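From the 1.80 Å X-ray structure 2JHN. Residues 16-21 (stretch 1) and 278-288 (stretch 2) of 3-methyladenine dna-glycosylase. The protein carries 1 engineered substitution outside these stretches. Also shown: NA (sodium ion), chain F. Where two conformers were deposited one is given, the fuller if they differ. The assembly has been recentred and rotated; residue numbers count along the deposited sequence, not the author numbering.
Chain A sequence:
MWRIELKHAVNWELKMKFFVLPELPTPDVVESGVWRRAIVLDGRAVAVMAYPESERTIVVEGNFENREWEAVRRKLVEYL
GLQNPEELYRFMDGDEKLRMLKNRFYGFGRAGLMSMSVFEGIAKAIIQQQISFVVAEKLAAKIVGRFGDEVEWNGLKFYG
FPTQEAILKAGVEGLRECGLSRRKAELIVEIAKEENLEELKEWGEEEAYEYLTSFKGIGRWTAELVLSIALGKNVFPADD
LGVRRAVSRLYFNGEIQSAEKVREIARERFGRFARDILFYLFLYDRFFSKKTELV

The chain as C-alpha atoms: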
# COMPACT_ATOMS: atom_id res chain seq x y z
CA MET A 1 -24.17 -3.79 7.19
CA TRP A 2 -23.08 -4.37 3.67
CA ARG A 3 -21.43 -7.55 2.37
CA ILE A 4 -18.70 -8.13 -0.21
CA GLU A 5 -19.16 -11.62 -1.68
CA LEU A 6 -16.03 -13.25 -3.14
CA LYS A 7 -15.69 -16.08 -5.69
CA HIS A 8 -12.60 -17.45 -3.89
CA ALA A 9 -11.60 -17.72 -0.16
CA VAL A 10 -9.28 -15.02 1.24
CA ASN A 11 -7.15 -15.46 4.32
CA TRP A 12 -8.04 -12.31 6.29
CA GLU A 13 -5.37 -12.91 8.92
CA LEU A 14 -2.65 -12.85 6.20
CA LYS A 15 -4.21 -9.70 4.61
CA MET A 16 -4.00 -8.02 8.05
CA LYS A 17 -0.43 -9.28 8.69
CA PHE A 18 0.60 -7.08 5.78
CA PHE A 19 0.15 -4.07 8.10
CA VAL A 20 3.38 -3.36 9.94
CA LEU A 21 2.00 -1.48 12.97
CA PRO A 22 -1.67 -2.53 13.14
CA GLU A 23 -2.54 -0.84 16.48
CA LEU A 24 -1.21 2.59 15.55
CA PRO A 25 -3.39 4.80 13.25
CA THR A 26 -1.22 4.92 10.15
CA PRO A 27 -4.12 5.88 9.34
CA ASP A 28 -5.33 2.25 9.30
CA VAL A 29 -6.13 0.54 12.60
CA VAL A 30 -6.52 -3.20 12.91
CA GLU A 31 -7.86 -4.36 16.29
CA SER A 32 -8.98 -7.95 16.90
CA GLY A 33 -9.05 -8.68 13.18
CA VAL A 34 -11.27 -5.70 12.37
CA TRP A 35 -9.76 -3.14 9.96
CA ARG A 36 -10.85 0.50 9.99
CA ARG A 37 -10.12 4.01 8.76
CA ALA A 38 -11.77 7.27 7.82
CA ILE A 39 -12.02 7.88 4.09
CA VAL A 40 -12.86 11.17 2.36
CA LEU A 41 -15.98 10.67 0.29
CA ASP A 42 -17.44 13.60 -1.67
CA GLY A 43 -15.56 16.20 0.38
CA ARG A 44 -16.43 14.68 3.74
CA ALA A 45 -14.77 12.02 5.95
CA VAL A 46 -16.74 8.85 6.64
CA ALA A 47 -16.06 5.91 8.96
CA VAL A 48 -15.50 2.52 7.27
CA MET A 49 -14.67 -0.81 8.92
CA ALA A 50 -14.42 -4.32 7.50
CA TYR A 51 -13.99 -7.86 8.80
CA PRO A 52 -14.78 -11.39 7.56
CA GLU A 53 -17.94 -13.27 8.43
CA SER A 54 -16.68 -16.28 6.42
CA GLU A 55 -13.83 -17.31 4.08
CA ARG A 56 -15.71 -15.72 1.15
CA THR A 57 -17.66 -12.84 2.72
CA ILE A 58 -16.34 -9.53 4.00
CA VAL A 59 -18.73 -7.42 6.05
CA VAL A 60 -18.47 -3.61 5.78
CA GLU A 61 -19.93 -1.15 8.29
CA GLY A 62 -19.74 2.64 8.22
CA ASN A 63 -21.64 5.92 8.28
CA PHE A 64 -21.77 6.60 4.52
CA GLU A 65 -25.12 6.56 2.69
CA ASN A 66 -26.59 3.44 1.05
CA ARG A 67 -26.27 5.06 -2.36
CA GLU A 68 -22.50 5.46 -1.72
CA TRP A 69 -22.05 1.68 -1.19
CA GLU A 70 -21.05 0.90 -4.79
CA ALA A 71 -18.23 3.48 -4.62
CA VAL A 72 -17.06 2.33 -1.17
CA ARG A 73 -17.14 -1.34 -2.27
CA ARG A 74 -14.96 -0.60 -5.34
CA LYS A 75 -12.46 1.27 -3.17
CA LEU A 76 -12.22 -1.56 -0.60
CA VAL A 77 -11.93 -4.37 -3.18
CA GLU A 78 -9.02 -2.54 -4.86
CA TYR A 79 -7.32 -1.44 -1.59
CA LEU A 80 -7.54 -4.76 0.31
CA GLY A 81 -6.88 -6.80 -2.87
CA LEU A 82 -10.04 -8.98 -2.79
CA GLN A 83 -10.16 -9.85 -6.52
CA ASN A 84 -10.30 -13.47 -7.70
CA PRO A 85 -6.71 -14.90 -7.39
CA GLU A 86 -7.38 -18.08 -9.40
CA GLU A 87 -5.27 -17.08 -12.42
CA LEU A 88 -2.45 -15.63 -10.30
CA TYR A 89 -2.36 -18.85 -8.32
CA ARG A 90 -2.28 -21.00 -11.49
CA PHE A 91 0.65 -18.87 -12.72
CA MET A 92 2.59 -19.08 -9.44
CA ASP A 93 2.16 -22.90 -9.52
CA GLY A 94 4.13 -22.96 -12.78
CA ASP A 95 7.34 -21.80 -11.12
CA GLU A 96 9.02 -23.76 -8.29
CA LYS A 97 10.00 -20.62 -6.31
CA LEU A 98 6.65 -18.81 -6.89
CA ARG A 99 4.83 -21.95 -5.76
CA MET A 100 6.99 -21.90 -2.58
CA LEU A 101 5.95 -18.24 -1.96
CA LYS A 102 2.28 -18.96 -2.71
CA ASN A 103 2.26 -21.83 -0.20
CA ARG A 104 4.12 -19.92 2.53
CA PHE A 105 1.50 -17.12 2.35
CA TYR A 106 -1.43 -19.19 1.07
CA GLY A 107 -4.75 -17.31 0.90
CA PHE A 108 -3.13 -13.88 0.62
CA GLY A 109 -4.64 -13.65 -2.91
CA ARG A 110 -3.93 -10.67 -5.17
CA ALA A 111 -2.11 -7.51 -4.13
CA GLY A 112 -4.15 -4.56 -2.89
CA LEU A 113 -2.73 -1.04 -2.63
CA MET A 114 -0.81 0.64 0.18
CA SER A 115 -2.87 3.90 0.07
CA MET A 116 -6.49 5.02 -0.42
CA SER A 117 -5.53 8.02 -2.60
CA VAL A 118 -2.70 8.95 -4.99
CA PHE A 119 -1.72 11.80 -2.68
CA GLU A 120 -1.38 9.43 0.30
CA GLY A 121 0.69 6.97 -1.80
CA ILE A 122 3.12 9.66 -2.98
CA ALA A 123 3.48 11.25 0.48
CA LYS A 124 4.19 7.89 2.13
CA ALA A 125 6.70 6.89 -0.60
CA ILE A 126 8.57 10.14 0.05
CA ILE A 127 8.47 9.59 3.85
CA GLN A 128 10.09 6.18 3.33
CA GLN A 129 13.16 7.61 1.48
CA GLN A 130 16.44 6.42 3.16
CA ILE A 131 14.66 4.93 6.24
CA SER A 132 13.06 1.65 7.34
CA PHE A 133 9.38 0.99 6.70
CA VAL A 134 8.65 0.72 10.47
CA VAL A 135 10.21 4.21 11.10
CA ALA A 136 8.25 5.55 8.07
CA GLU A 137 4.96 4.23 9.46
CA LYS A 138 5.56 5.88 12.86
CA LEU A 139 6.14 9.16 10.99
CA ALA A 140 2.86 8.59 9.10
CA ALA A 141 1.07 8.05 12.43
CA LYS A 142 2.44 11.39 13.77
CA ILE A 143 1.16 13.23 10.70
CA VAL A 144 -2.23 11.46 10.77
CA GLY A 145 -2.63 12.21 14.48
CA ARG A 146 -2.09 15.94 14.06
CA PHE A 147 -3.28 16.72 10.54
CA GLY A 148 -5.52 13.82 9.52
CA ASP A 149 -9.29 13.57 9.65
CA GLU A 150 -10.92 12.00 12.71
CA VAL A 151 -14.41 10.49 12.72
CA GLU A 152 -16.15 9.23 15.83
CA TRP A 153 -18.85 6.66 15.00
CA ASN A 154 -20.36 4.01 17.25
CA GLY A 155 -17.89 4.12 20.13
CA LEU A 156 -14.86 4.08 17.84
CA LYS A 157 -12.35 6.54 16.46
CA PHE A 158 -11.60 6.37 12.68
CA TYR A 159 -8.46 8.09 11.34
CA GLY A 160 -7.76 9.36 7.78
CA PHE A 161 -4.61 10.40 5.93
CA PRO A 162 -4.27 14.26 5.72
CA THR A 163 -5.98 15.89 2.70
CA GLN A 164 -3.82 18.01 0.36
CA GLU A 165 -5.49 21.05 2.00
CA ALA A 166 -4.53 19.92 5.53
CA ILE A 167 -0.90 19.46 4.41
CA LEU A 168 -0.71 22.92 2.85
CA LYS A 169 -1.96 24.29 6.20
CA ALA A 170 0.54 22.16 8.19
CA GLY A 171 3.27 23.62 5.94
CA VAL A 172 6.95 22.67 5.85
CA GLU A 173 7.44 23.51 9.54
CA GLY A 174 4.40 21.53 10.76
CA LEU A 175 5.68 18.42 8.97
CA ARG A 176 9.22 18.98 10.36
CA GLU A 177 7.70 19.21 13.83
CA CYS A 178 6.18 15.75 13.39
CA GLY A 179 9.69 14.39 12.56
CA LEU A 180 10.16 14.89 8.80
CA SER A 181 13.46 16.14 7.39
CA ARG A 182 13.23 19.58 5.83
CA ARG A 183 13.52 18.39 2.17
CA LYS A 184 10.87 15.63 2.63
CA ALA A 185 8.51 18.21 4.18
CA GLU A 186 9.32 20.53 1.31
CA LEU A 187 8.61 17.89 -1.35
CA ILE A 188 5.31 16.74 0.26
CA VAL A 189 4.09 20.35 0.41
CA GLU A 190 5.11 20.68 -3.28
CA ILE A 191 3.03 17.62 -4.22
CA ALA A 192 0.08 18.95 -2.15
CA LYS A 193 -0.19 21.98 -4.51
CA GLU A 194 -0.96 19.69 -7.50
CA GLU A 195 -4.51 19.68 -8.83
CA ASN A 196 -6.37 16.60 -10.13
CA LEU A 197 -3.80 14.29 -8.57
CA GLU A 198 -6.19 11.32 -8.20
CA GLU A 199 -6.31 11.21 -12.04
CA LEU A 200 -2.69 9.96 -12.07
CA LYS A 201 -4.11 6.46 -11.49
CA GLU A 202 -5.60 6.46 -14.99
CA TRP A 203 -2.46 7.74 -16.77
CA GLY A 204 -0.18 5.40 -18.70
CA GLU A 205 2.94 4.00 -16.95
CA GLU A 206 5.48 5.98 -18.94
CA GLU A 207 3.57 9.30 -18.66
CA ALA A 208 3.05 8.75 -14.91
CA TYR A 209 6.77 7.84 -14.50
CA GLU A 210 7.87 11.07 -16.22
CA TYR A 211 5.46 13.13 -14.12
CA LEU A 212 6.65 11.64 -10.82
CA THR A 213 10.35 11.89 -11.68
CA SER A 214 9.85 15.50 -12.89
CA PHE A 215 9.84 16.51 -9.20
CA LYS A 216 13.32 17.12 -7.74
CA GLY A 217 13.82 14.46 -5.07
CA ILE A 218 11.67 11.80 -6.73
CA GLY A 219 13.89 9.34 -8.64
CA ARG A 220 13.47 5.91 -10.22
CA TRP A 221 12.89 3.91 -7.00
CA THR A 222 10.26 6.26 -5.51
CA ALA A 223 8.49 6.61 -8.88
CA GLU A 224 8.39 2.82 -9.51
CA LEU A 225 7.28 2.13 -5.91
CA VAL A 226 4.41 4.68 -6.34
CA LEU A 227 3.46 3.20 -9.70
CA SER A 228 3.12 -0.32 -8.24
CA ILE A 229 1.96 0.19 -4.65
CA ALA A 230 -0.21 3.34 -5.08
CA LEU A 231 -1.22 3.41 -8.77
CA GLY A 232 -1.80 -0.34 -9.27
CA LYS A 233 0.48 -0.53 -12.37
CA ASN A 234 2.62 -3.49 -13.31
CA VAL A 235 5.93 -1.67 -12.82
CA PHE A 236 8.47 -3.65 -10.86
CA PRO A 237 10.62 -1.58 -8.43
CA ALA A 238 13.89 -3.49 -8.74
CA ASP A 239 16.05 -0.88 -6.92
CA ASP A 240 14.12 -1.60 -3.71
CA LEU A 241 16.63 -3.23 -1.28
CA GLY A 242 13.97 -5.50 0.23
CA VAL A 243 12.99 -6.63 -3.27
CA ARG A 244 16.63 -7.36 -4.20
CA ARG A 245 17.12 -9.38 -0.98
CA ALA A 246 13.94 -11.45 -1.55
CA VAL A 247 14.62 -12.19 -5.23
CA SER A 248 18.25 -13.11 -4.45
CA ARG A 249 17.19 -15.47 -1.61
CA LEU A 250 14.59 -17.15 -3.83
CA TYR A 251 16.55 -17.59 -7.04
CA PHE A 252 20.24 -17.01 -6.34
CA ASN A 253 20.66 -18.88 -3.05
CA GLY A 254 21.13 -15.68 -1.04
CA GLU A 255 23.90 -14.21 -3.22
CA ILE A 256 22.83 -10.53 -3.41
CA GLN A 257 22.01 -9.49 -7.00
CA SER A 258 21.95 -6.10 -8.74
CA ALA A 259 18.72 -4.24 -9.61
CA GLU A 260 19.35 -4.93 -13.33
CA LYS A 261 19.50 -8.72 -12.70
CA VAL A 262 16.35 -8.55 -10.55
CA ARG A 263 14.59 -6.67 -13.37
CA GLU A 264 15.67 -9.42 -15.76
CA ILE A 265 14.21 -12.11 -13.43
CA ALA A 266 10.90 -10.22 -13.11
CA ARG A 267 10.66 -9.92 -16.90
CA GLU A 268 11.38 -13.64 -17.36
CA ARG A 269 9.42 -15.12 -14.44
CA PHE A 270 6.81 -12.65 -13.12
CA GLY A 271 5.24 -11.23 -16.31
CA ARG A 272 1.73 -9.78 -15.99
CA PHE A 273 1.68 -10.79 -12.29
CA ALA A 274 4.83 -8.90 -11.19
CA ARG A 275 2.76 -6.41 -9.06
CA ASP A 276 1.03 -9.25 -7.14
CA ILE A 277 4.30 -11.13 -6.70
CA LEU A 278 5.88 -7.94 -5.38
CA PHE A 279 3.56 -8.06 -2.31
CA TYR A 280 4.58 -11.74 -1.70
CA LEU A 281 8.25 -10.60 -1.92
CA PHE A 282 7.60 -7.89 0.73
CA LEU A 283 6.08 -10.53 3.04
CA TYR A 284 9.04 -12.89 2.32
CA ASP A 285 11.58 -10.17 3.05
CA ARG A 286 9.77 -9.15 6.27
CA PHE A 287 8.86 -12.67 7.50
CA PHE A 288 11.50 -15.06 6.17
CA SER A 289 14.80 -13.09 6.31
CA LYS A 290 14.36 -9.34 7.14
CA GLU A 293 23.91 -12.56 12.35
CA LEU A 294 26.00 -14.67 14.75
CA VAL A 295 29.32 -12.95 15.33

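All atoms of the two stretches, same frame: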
# COMPACT_ATOMS: atom_id res chain seq x y z
N MET A 16 -4.28 -8.93 6.93
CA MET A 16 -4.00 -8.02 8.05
C MET A 16 -2.52 -8.02 8.49
O MET A 16 -2.01 -6.99 8.93
CB MET A 16 -4.95 -8.30 9.22
CG MET A 16 -6.43 -8.11 8.89
SD MET A 16 -6.81 -6.42 8.34
CE MET A 16 -6.89 -6.64 6.56
N LYS A 17 -1.85 -9.16 8.36
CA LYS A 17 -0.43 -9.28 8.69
C LYS A 17 0.42 -8.36 7.83
O LYS A 17 1.54 -7.99 8.21
CB LYS A 17 0.05 -10.72 8.51
CG LYS A 17 0.15 -11.54 9.80
CD LYS A 17 0.49 -13.00 9.46
CE LYS A 17 1.56 -13.08 8.38
NZ LYS A 17 2.91 -13.10 8.94
N PHE A 18 -0.11 -7.98 6.68
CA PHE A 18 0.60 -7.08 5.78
C PHE A 18 0.87 -5.72 6.42
O PHE A 18 1.86 -5.09 6.08
CB PHE A 18 -0.14 -6.90 4.45
CG PHE A 18 0.71 -6.32 3.37
CD1 PHE A 18 1.57 -7.13 2.64
CD2 PHE A 18 0.63 -4.95 3.07
CE1 PHE A 18 2.37 -6.60 1.63
CE2 PHE A 18 1.42 -4.40 2.04
CZ PHE A 18 2.29 -5.22 1.34
N PHE A 19 -0.00 -5.31 7.34
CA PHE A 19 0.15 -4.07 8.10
C PHE A 19 1.25 -4.22 9.14
O PHE A 19 1.29 -5.17 9.92
CB PHE A 19 -1.17 -3.67 8.77
CG PHE A 19 -2.26 -3.29 7.79
CD1 PHE A 19 -2.21 -2.06 7.11
CD2 PHE A 19 -3.32 -4.13 7.54
CE1 PHE A 19 -3.20 -1.68 6.21
CE2 PHE A 19 -4.34 -3.77 6.61
CZ PHE A 19 -4.28 -2.54 5.96
N VAL A 20 2.15 -3.24 9.16
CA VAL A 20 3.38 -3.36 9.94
C VAL A 20 3.17 -2.95 11.40
O VAL A 20 3.73 -3.56 12.32
CB VAL A 20 4.53 -2.65 9.17
CG1 VAL A 20 5.29 -1.65 10.02
CG2 VAL A 20 5.42 -3.69 8.48
N LEU A 21 2.33 -1.95 11.62
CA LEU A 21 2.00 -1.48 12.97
C LEU A 21 0.48 -1.34 13.10
O LEU A 21 -0.05 -0.22 13.07
CB LEU A 21 2.68 -0.13 13.24
CG LEU A 21 4.18 -0.14 13.50
CD1 LEU A 21 4.72 1.27 13.30
CD2 LEU A 21 4.48 -0.65 14.90
N LEU A 278 5.19 -8.92 -6.19
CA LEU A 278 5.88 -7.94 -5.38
C LEU A 278 5.41 -7.94 -3.91
O LEU A 278 6.23 -7.86 -2.99
CB LEU A 278 5.64 -6.55 -5.99
CG LEU A 278 6.17 -5.34 -5.21
CD1 LEU A 278 7.69 -5.36 -5.10
CD2 LEU A 278 5.67 -4.07 -5.84
N PHE A 279 4.10 -8.02 -3.69
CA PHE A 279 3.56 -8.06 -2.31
C PHE A 279 3.99 -9.34 -1.55
O PHE A 279 4.29 -9.28 -0.34
CB PHE A 279 2.04 -7.90 -2.30
CG PHE A 279 1.56 -6.46 -2.45
CD1 PHE A 279 2.04 -5.64 -3.47
CD2 PHE A 279 0.60 -5.94 -1.56
CE1 PHE A 279 1.57 -4.30 -3.62
CE2 PHE A 279 0.12 -4.62 -1.70
CZ PHE A 279 0.62 -3.79 -2.73
N TYR A 280 4.01 -10.48 -2.26
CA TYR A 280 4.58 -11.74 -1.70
C TYR A 280 6.06 -11.59 -1.36
O TYR A 280 6.50 -12.13 -0.34
CB TYR A 280 4.36 -12.92 -2.67
CG TYR A 280 2.91 -13.42 -2.70
CD1 TYR A 280 1.96 -12.75 -3.48
CD2 TYR A 280 2.50 -14.54 -1.94
CE1 TYR A 280 0.60 -13.17 -3.50
CE2 TYR A 280 1.15 -14.99 -1.99
CZ TYR A 280 0.21 -14.29 -2.76
OH TYR A 280 -1.09 -14.68 -2.80
N LEU A 281 6.83 -10.86 -2.18
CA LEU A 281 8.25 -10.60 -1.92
C LEU A 281 8.43 -9.70 -0.67
O LEU A 281 9.34 -9.92 0.12
CB LEU A 281 8.96 -10.00 -3.14
CG LEU A 281 9.05 -10.89 -4.39
CD1 LEU A 281 9.64 -10.12 -5.56
CD2 LEU A 281 9.87 -12.19 -4.13
N PHE A 282 7.55 -8.71 -0.49
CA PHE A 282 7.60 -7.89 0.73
C PHE A 282 7.36 -8.77 1.97
O PHE A 282 8.07 -8.66 2.97
CB PHE A 282 6.54 -6.78 0.74
CG PHE A 282 6.81 -5.63 -0.23
CD1 PHE A 282 8.11 -5.20 -0.53
CD2 PHE A 282 5.73 -4.99 -0.82
CE1 PHE A 282 8.31 -4.10 -1.45
CE2 PHE A 282 5.90 -3.91 -1.70
CZ PHE A 282 7.21 -3.48 -2.02
N LEU A 283 6.35 -9.64 1.90
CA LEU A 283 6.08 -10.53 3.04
C LEU A 283 7.29 -11.44 3.33
O LEU A 283 7.66 -11.64 4.47
CB LEU A 283 4.85 -11.40 2.76
CG LEU A 283 3.50 -10.69 2.72
CD1 LEU A 283 2.46 -11.60 2.09
CD2 LEU A 283 3.12 -10.25 4.13
N TYR A 284 7.88 -11.99 2.26
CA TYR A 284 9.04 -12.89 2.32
C TYR A 284 10.23 -12.19 2.95
O TYR A 284 10.89 -12.73 3.85
CB TYR A 284 9.38 -13.36 0.90
CG TYR A 284 10.35 -14.51 0.85
CD1 TYR A 284 9.96 -15.78 1.24
CD2 TYR A 284 11.64 -14.32 0.39
CE1 TYR A 284 10.84 -16.84 1.18
CE2 TYR A 284 12.53 -15.38 0.32
CZ TYR A 284 12.12 -16.63 0.72
OH TYR A 284 13.00 -17.68 0.67
N ASP A 285 10.50 -10.98 2.48
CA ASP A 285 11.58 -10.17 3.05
C ASP A 285 11.35 -9.82 4.53
O ASP A 285 12.30 -9.82 5.32
CB ASP A 285 11.78 -8.89 2.24
CG ASP A 285 13.00 -8.08 2.72
OD1 ASP A 285 14.14 -8.65 2.76
OD2 ASP A 285 12.81 -6.90 3.06
N ARG A 286 10.10 -9.52 4.89
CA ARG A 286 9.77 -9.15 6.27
C ARG A 286 9.75 -10.38 7.19
O ARG A 286 10.19 -10.28 8.34
CB ARG A 286 8.40 -8.48 6.35
CG ARG A 286 8.31 -7.06 5.80
CD ARG A 286 6.85 -6.59 5.90
NE ARG A 286 6.50 -5.43 5.07
CZ ARG A 286 5.25 -5.16 4.73
NH1 ARG A 286 4.28 -5.97 5.15
NH2 ARG A 286 4.96 -4.09 3.98
N PHE A 287 9.24 -11.50 6.67
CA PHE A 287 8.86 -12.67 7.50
C PHE A 287 9.70 -13.94 7.33
O PHE A 287 9.50 -14.93 8.06
CB PHE A 287 7.39 -13.03 7.29
CG PHE A 287 6.44 -12.01 7.84
CD1 PHE A 287 6.59 -11.53 9.14
CD2 PHE A 287 5.40 -11.53 7.07
CE1 PHE A 287 5.72 -10.59 9.67
CE2 PHE A 287 4.51 -10.58 7.58
CZ PHE A 287 4.67 -10.11 8.88
N PHE A 288 10.61 -13.93 6.38
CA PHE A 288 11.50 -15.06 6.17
C PHE A 288 12.87 -14.55 5.69
O PHE A 288 13.39 -15.00 4.66
CB PHE A 288 10.86 -16.08 5.20
CG PHE A 288 11.45 -17.47 5.28
CD1 PHE A 288 11.29 -18.26 6.42
CD2 PHE A 288 12.15 -18.01 4.19
CE1 PHE A 288 11.83 -19.55 6.50
CE2 PHE A 288 12.70 -19.30 4.25
CZ PHE A 288 12.54 -20.07 5.41
NA NA F . -1.95 0.84 11.74
O HOH W 1 2.03 -2.50 4.89
O HOH W 2 -1.57 -0.48 10.15

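A short segment leaving a helix packs against one side of a distant helix through a mainly aromatic contact, in which Phe18 is the centrepiece and two cation-pi pairs, one in each direction, and one weak hydrogen bond add to a largely apolar surface. The partners lie at least 261 residues apart in sequence, and the contact buries 409 Å² counted over both sides. Phe18 alone has 130 Å² covered by the second stretch, whose residues 278-287 continue a helix that begins earlier in the chain. Its CA-to-CB bond points sideways, but with chi1 in the t well (-164°) the ring reaches the helix and meets residues from successive turns: Phe279, Phe282, Leu283 and Arg286. This spacing follows from the helical repeat, which is held by backbone hydrogen bonds such as Leu283 N to Phe279 O (3.1 Å) and Arg286 N to Phe282 O (2.9 Å).

The rings of Phe18 and Phe279 are nearly parallel, with planes at 9° and centroids 5.0 Å apart, but they are slid so far that they barely overlap; the closest atoms are Phe18 CZ and Phe279 CD2, at 3.4 Å. Phe282 CD2 approaches the edge of the Phe18 ring, 4.1 Å from Phe18 CZ, and Leu283 CD2 lies 3.8 Å from Phe18 CD1.

Arg286 engages Phe18 twice. Its guanidinium sits over one face of the ring, with Arg286 CZ 4.5 Å from the ring centroid and 10° off the normal, a cation-pi arrangement. The same group reaches the Phe18 backbone: Arg286 NH1 donates to Phe18 O at 2.7 Å, a short distance but a weak hydrogen bond, because the N-H...O angle is only 128°. Water 1 supports this link, donating to Phe18 O at 2.9 Å and accepting a weak bond from Arg286 NH2 at 3.5 Å. Val20 covers one face of the guanidinium, its CG2 4.0 Å from Arg286 NE, so the planar group receives an apolar neighbour as well as polar ones.

The second cation-pi pair has the charge on the other partner. Lys17 NZ stands over the face of the Phe287 ring, 3.4 Å from its centroid and 16° off the normal, with Phe287 CE2 the nearest atom to Lys17 NZ at 3.3 Å. Phe287 is exposed. Lys17 was deposited in two conformers, and this geometry is that of the one given here. Beyond the contact, Leu21 O coordinates the sodium ion at 2.5 Å, and water 2 binds NA at 2.1 Å; further ligands come from elsewhere in the structure.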